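Long-range contact in hypothetical protein PA3499 (Pseudomonas aeruginosa, PDB 2IG8), which is of unknown function but belongs to the YjgF-like (endoribonuclease L-PSP) family and assembles as a trimer: residues B[78-88]-B[109-119]. Sequence-based numbering, arbitrary orientation.
Sequences LYKLNVYVTRI and PASTLVEVSGL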
ATOM      1  N   LEU B  78      13.655   8.072  -2.279  1.00 20.60           N
ATOM      2  CA  LEU B  78      12.382   7.720  -1.650  1.00 20.44           C
ATOM      3  C   LEU B  78      11.295   8.711  -2.071  1.00 20.78           C
ATOM      4  O   LEU B  78      11.524   9.923  -2.002  1.00 21.35           O
ATOM      5  CB  LEU B  78      12.529   7.737  -0.128  1.00 20.61           C
ATOM      6  CG  LEU B  78      13.417   6.639   0.466  1.00 20.09           C
ATOM      7  CD1 LEU B  78      13.864   6.958   1.875  1.00 18.14           C
ATOM      8  CD2 LEU B  78      12.661   5.305   0.411  1.00 18.99           C
ATOM      9  N   TYR B  79      10.154   8.203  -2.532  1.00 20.47           N
ATOM     10  CA  TYR B  79       9.021   9.059  -2.888  1.00 20.94           C
ATOM     11  C   TYR B  79       7.734   8.738  -2.121  1.00 20.68           C
ATOM     12  O   TYR B  79       6.803   9.515  -2.151  1.00 19.23           O
ATOM     13  CB  TYR B  79       8.774   9.037  -4.405  1.00 20.93           C
ATOM     14  CG  TYR B  79       8.365   7.710  -4.985  1.00 20.55           C
ATOM     15  CD1 TYR B  79       7.037   7.306  -4.968  1.00 19.69           C
ATOM     16  CD2 TYR B  79       9.303   6.851  -5.545  1.00 20.90           C
ATOM     17  CE1 TYR B  79       6.650   6.082  -5.508  1.00 22.16           C
ATOM     18  CE2 TYR B  79       8.924   5.608  -6.066  1.00 20.84           C
ATOM     19  CZ  TYR B  79       7.600   5.240  -6.048  1.00 21.57           C
ATOM     20  OH  TYR B  79       7.205   4.032  -6.585  1.00 22.80           O
ATOM     21  N   LYS B  80       7.683   7.621  -1.400  1.00 21.31           N
ATOM     22  CA  LYS B  80       6.502   7.320  -0.576  1.00 21.71           C
ATOM     23  C   LYS B  80       6.915   6.442   0.598  1.00 21.69           C
ATOM     24  O   LYS B  80       7.762   5.553   0.445  1.00 22.32           O
ATOM     25  CB  LYS B  80       5.385   6.651  -1.390  1.00 22.04           C
ATOM     26  CG  LYS B  80       4.130   6.311  -0.555  1.00 23.58           C
ATOM     27  CD  LYS B  80       2.957   5.693  -1.354  1.00 25.20           C
ATOM     28  CE  LYS B  80       1.940   6.712  -1.801  1.00 28.82           C
ATOM     29  NZ  LYS B  80       0.732   6.115  -2.498  1.00 27.69           N
ATOM     30  N   LEU B  81       6.335   6.719   1.761  1.00 21.20           N
ATOM     31  CA  LEU B  81       6.524   5.902   2.959  1.00 21.92           C
ATOM     32  C   LEU B  81       5.154   5.603   3.550  1.00 22.33           C
ATOM     33  O   LEU B  81       4.450   6.522   4.008  1.00 23.99           O
ATOM     34  CB  LEU B  81       7.359   6.654   3.989  1.00 22.18           C
ATOM     35  CG  LEU B  81       8.756   7.098   3.595  1.00 21.88           C
ATOM     36  CD1 LEU B  81       9.374   8.042   4.658  1.00 22.00           C
ATOM     37  CD2 LEU B  81       9.637   5.922   3.372  1.00 21.80           C
ATOM     38  N   ASN B  82       4.741   4.344   3.503  1.00 22.19           N
ATOM     39  CA  ASN B  82       3.536   3.953   4.209  1.00 21.70           C
ATOM     40  C   ASN B  82       3.895   3.362   5.559  1.00 21.47           C
ATOM     41  O   ASN B  82       4.699   2.429   5.651  1.00 21.06           O
ATOM     42  CB  ASN B  82       2.703   3.026   3.376  1.00 23.02           C
ATOM     43  CG  ASN B  82       2.087   3.743   2.178  1.00 24.91           C
ATOM     44  OD1 ASN B  82       2.012   4.985   2.142  1.00 30.33           O
ATOM     45  ND2 ASN B  82       1.708   3.003   1.204  1.00 27.71           N
ATOM     46  N   VAL B  83       3.294   3.922   6.597  1.00 20.13           N
ATOM     47  CA  VAL B  83       3.749   3.690   7.959  1.00 20.25           C
ATOM     48  C   VAL B  83       2.619   3.031   8.726  1.00 20.51           C
ATOM     49  O   VAL B  83       1.468   3.514   8.709  1.00 19.84           O
ATOM     50  CB  VAL B  83       4.141   5.004   8.640  1.00 19.90           C
ATOM     51  CG1 VAL B  83       4.648   4.722  10.084  1.00 18.04           C
ATOM     52  CG2 VAL B  83       5.176   5.747   7.769  1.00 19.73           C
ATOM     53  N   TYR B  84       2.937   1.904   9.344  1.00 20.39           N
ATOM     54  CA  TYR B  84       1.979   1.163  10.143  1.00 21.28           C
ATOM     55  C   TYR B  84       2.483   1.189  11.566  1.00 21.72           C
ATOM     56  O   TYR B  84       3.572   0.677  11.840  1.00 21.21           O
ATOM     57  CB  TYR B  84       1.902  -0.290   9.669  1.00 23.51           C
ATOM     58  CG  TYR B  84       1.640  -0.400   8.215  1.00 25.10           C
ATOM     59  CD1 TYR B  84       0.362  -0.200   7.729  1.00 26.86           C
ATOM     60  CD2 TYR B  84       2.671  -0.662   7.301  1.00 25.47           C
ATOM     61  CE1 TYR B  84       0.101  -0.253   6.367  1.00 28.10           C
ATOM     62  CE2 TYR B  84       2.407  -0.720   5.923  1.00 27.70           C
ATOM     63  CZ  TYR B  84       1.127  -0.523   5.474  1.00 27.54           C
ATOM     64  OH  TYR B  84       0.809  -0.600   4.119  1.00 30.80           O
ATOM     65  N   VAL B  85       1.682   1.764  12.462  1.00 21.10           N
ATOM     66  CA  VAL B  85       2.016   1.881  13.874  1.00 20.31           C
ATOM     67  C   VAL B  85       1.049   1.063  14.710  1.00 20.08           C
ATOM     68  O   VAL B  85      -0.110   0.853  14.338  1.00 18.39           O
ATOM     69  CB  VAL B  85       2.016   3.379  14.358  1.00 19.75           C
ATOM     70  CG1 VAL B  85       3.045   4.196  13.597  1.00 21.60           C
ATOM     71  CG2 VAL B  85       0.576   4.017  14.285  1.00 19.77           C
ATOM     72  N   THR B  86       1.511   0.570  15.855  1.00 18.63           N
ATOM     73  CA  THR B  86       0.614  -0.117  16.759  1.00 18.94           C
ATOM     74  C   THR B  86      -0.163   0.831  17.669  1.00 18.08           C
ATOM     75  O   THR B  86      -1.171   0.435  18.239  1.00 17.62           O
ATOM     76  CB  THR B  86       1.364  -1.149  17.631  1.00 19.53           C
ATOM     77  OG1 THR B  86       2.414  -0.483  18.333  1.00 19.03           O
ATOM     78  CG2 THR B  86       1.925  -2.273  16.752  1.00 21.41           C
ATOM     79  N   ARG B  87       0.320   2.066  17.802  1.00 18.17           N
ATOM     80  CA  ARG B  87      -0.287   3.089  18.644  1.00 18.46           C
ATOM     81  C   ARG B  87      -0.345   4.387  17.858  1.00 18.05           C
ATOM     82  O   ARG B  87       0.697   5.022  17.587  1.00 16.95           O
ATOM     83  CB  ARG B  87       0.514   3.303  19.949  1.00 18.39           C
ATOM     84  CG  ARG B  87       0.790   2.022  20.703  1.00 19.67           C
ATOM     85  CD  ARG B  87       1.524   2.267  22.029  1.00 20.61           C
ATOM     86  NE  ARG B  87       2.796   2.922  21.805  1.00 20.73           N
ATOM     87  CZ  ARG B  87       3.751   3.071  22.720  1.00 21.01           C
ATOM     88  NH1 ARG B  87       3.618   2.600  23.944  1.00 21.85           N
ATOM     89  NH2 ARG B  87       4.847   3.715  22.393  1.00 21.65           N
ATOM     90  N   ILE B  88      -1.552   4.836  17.526  1.00 17.91           N
ATOM     91  CA  ILE B  88      -1.702   6.054  16.746  1.00 18.90           C
ATOM     92  C   ILE B  88      -1.108   7.284  17.441  1.00 19.79           C
ATOM     93  O   ILE B  88      -0.660   8.205  16.762  1.00 19.39           O
ATOM     94  CB  ILE B  88      -3.166   6.344  16.341  1.00 19.54           C
ATOM     95  CG1 ILE B  88      -3.232   7.300  15.141  1.00 19.46           C
ATOM     96  CG2 ILE B  88      -4.020   6.809  17.539  1.00 20.80           C
ATOM     97  CD1 ILE B  88      -2.784   6.689  13.829  1.00 20.97           C
ATOM     98  N   PRO B 109       8.994  12.550   1.245  1.00 20.27           N
ATOM     99  CA  PRO B 109       8.127  11.621   0.535  1.00 20.55           C
ATOM    100  C   PRO B 109       6.642  11.784   0.892  1.00 20.87           C
ATOM    101  O   PRO B 109       6.306  12.244   1.986  1.00 20.36           O
ATOM    102  CB  PRO B 109       8.609  10.250   1.016  1.00 20.53           C
ATOM    103  CG  PRO B 109      10.006  10.462   1.458  1.00 20.07           C
ATOM    104  CD  PRO B 109      10.030  11.838   2.032  1.00 20.74           C
ATOM    105  N   ALA B 110       5.766  11.350  -0.005  1.00 20.14           N
ATOM    106  CA  ALA B 110       4.356  11.203   0.334  1.00 20.56           C
ATOM    107  C   ALA B 110       4.248  10.127   1.423  1.00 21.21           C
ATOM    108  O   ALA B 110       5.172   9.351   1.628  1.00 20.59           O
ATOM    109  CB  ALA B 110       3.539  10.808  -0.895  1.00 20.25           C
ATOM    110  N   SER B 111       3.141  10.136   2.161  1.00 22.12           N
ATOM    111  CA  SER B 111       2.961   9.189   3.268  1.00 22.59           C
ATOM    112  C   SER B 111       1.524   8.897   3.595  1.00 22.07           C
ATOM    113  O   SER B 111       0.651   9.746   3.423  1.00 22.10           O
ATOM    114  CB  SER B 111       3.624   9.730   4.517  1.00 22.73           C
ATOM    115  OG  SER B 111       3.571   8.762   5.569  1.00 25.31           O
ATOM    116  N   THR B 112       1.285   7.674   4.045  1.00 22.32           N
ATOM    117  CA  THR B 112       0.056   7.312   4.724  1.00 22.33           C
ATOM    118  C   THR B 112       0.465   6.618   6.013  1.00 21.77           C
ATOM    119  O   THR B 112       1.346   5.763   5.997  1.00 22.20           O
ATOM    120  CB  THR B 112      -0.796   6.363   3.871  1.00 23.40           C
ATOM    121  OG1 THR B 112      -1.113   7.022   2.640  1.00 25.27           O
ATOM    122  CG2 THR B 112      -2.108   5.985   4.611  1.00 23.52           C
ATOM    123  N   LEU B 113      -0.162   6.993   7.120  1.00 20.95           N
ATOM    124  CA  LEU B 113       0.187   6.440   8.443  1.00 20.86           C
ATOM    125  C   LEU B 113      -1.121   6.001   9.088  1.00 20.36           C
ATOM    126  O   LEU B 113      -2.037   6.815   9.227  1.00 19.59           O
ATOM    127  CB  LEU B 113       0.860   7.525   9.294  1.00 21.31           C
ATOM    128  CG  LEU B 113       1.522   7.098  10.625  1.00 21.09           C
ATOM    129  CD1 LEU B 113       2.589   8.089  11.066  1.00 21.78           C
ATOM    130  CD2 LEU B 113       0.420   6.967  11.680  1.00 20.62           C
ATOM    131  N   VAL B 114      -1.215   4.718   9.439  1.00 20.25           N
ATOM    132  CA  VAL B 114      -2.413   4.168  10.046  1.00 20.06           C
ATOM    133  C   VAL B 114      -2.025   3.270  11.218  1.00 19.98           C
ATOM    134  O   VAL B 114      -0.896   2.766  11.299  1.00 20.06           O
ATOM    135  CB  VAL B 114      -3.318   3.376   9.042  1.00 20.83           C
ATOM    136  CG1 VAL B 114      -3.816   4.314   7.883  1.00 20.59           C
ATOM    137  CG2 VAL B 114      -2.623   2.112   8.508  1.00 19.29           C
ATOM    138  N   GLU B 115      -2.952   3.100  12.145  1.00 19.82           N
ATOM    139  CA  GLU B 115      -2.702   2.172  13.251  1.00 20.63           C
ATOM    140  C   GLU B 115      -3.227   0.784  12.903  1.00 20.43           C
ATOM    141  O   GLU B 115      -4.410   0.602  12.646  1.00 21.52           O
ATOM    142  CB  GLU B 115      -3.355   2.662  14.524  1.00 20.84           C
ATOM    143  CG  GLU B 115      -3.020   1.833  15.742  1.00 21.16           C
ATOM    144  CD  GLU B 115      -3.975   2.106  16.881  1.00 21.84           C
ATOM    145  OE1 GLU B 115      -3.801   3.119  17.581  1.00 22.58           O
ATOM    146  OE2 GLU B 115      -4.878   1.284  17.082  1.00 28.56           O
ATOM    147  N   VAL B 116      -2.331  -0.187  12.916  1.00 20.18           N
ATOM    148  CA  VAL B 116      -2.700  -1.582  12.723  1.00 20.76           C
ATOM    149  C   VAL B 116      -2.894  -2.237  14.092  1.00 21.29           C
ATOM    150  O   VAL B 116      -2.513  -1.690  15.148  1.00 21.82           O
ATOM    151  CB  VAL B 116      -1.628  -2.323  11.866  1.00 20.00           C
ATOM    152  CG1 VAL B 116      -1.587  -1.747  10.403  1.00 20.30           C
ATOM    153  CG2 VAL B 116      -0.279  -2.288  12.523  1.00 21.29           C
ATOM    154  N   SER B 117      -3.482  -3.414  14.099  1.00 22.11           N
ATOM    155  CA  SER B 117      -3.747  -4.066  15.363  1.00 22.50           C
ATOM    156  C   SER B 117      -2.586  -4.970  15.759  1.00 22.66           C
ATOM    157  O   SER B 117      -2.511  -5.399  16.903  1.00 22.58           O
ATOM    158  CB  SER B 117      -5.091  -4.791  15.332  1.00 24.61           C
ATOM    159  OG  SER B 117      -5.130  -5.777  14.335  1.00 28.12           O
ATOM    160  N   GLY B 118      -1.639  -5.205  14.853  1.00 21.48           N
ATOM    161  CA  GLY B 118      -0.483  -6.031  15.200  1.00 21.41           C
ATOM    162  C   GLY B 118       0.606  -6.040  14.144  1.00 21.04           C
ATOM    163  O   GLY B 118       0.338  -5.884  12.952  1.00 20.68           O
ATOM    164  N   LEU B 119       1.837  -6.225  14.604  1.00 20.42           N
ATOM    165  CA  LEU B 119       2.995  -6.429  13.739  1.00 20.18           C
ATOM    166  C   LEU B 119       3.636  -7.762  14.055  1.00 20.52           C
ATOM    167  O   LEU B 119       3.309  -8.396  15.061  1.00 20.60           O
ATOM    168  CB  LEU B 119       3.998  -5.276  13.916  1.00 19.86           C
ATOM    169  CG  LEU B 119       3.450  -3.885  13.578  1.00 19.43           C
ATOM    170  CD1 LEU B 119       4.484  -2.804  13.925  1.00 18.83           C
ATOM    171  CD2 LEU B 119       3.019  -3.768  12.099  1.00 17.57           C
TER
HETATM  172  O   HOH W   1       0.705   7.502   0.852  1.00 33.11           O
HETATM  173  O   HOH W   2      -2.243  -1.900  17.689  1.00 23.74           O
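Val-83 and Leu-113 meet in the apolar centre, Val-83 CB lying 3.9 Å from Leu-113 CG. With CG of Leu-113 turned opposite the backbone N (chi1 -170°), that atom rests against both CB and CG1 of Val-83. Leu-113 CD2 lies 3.9 Å from both Val-85 CG2 and Ile-88 CD1. Ile-94 of helix 91-101 covers Val-83 and Leu-113. On the other face Val-114 lies alongside Tyr-84, pointing the same way; from just past the strand, Val-116 CG1 comes obliquely to the same ring, 3.7 Å from Tyr-84 CD1. The axes of strands 78-85 and 110-115 run parallel and come within 4.6 Å, as neighbours in a beta-alpha-beta crossover through helix 91-101. This unit is part of the YjgF-like fold, and strand 110-115 is an outermost strand of the sheet within its own chain. Val-83 N gives a nearly straight bond (169°) to Thr-112 O. Leu-81 O takes Ser-111 OG at 2.9 Å, nearly in line with the carbonyl, and a weak bond from Thr-112 N. A water lies between Asn-82 OD1 and Thr-112 OG1, within hydrogen-bonding distance of both. Beyond strand 78-85 the chain turns, and Ile-88 N donates to the anti lone pair of Glu-115 OE1 at 2.8 Å. The extended Glu-115 chain carries the carboxylate there, and its OE2 bonds Ser-117 OG of the second subunit. Past the ends of the two strands, a second water donates to both Thr-86 O and Val-116 O.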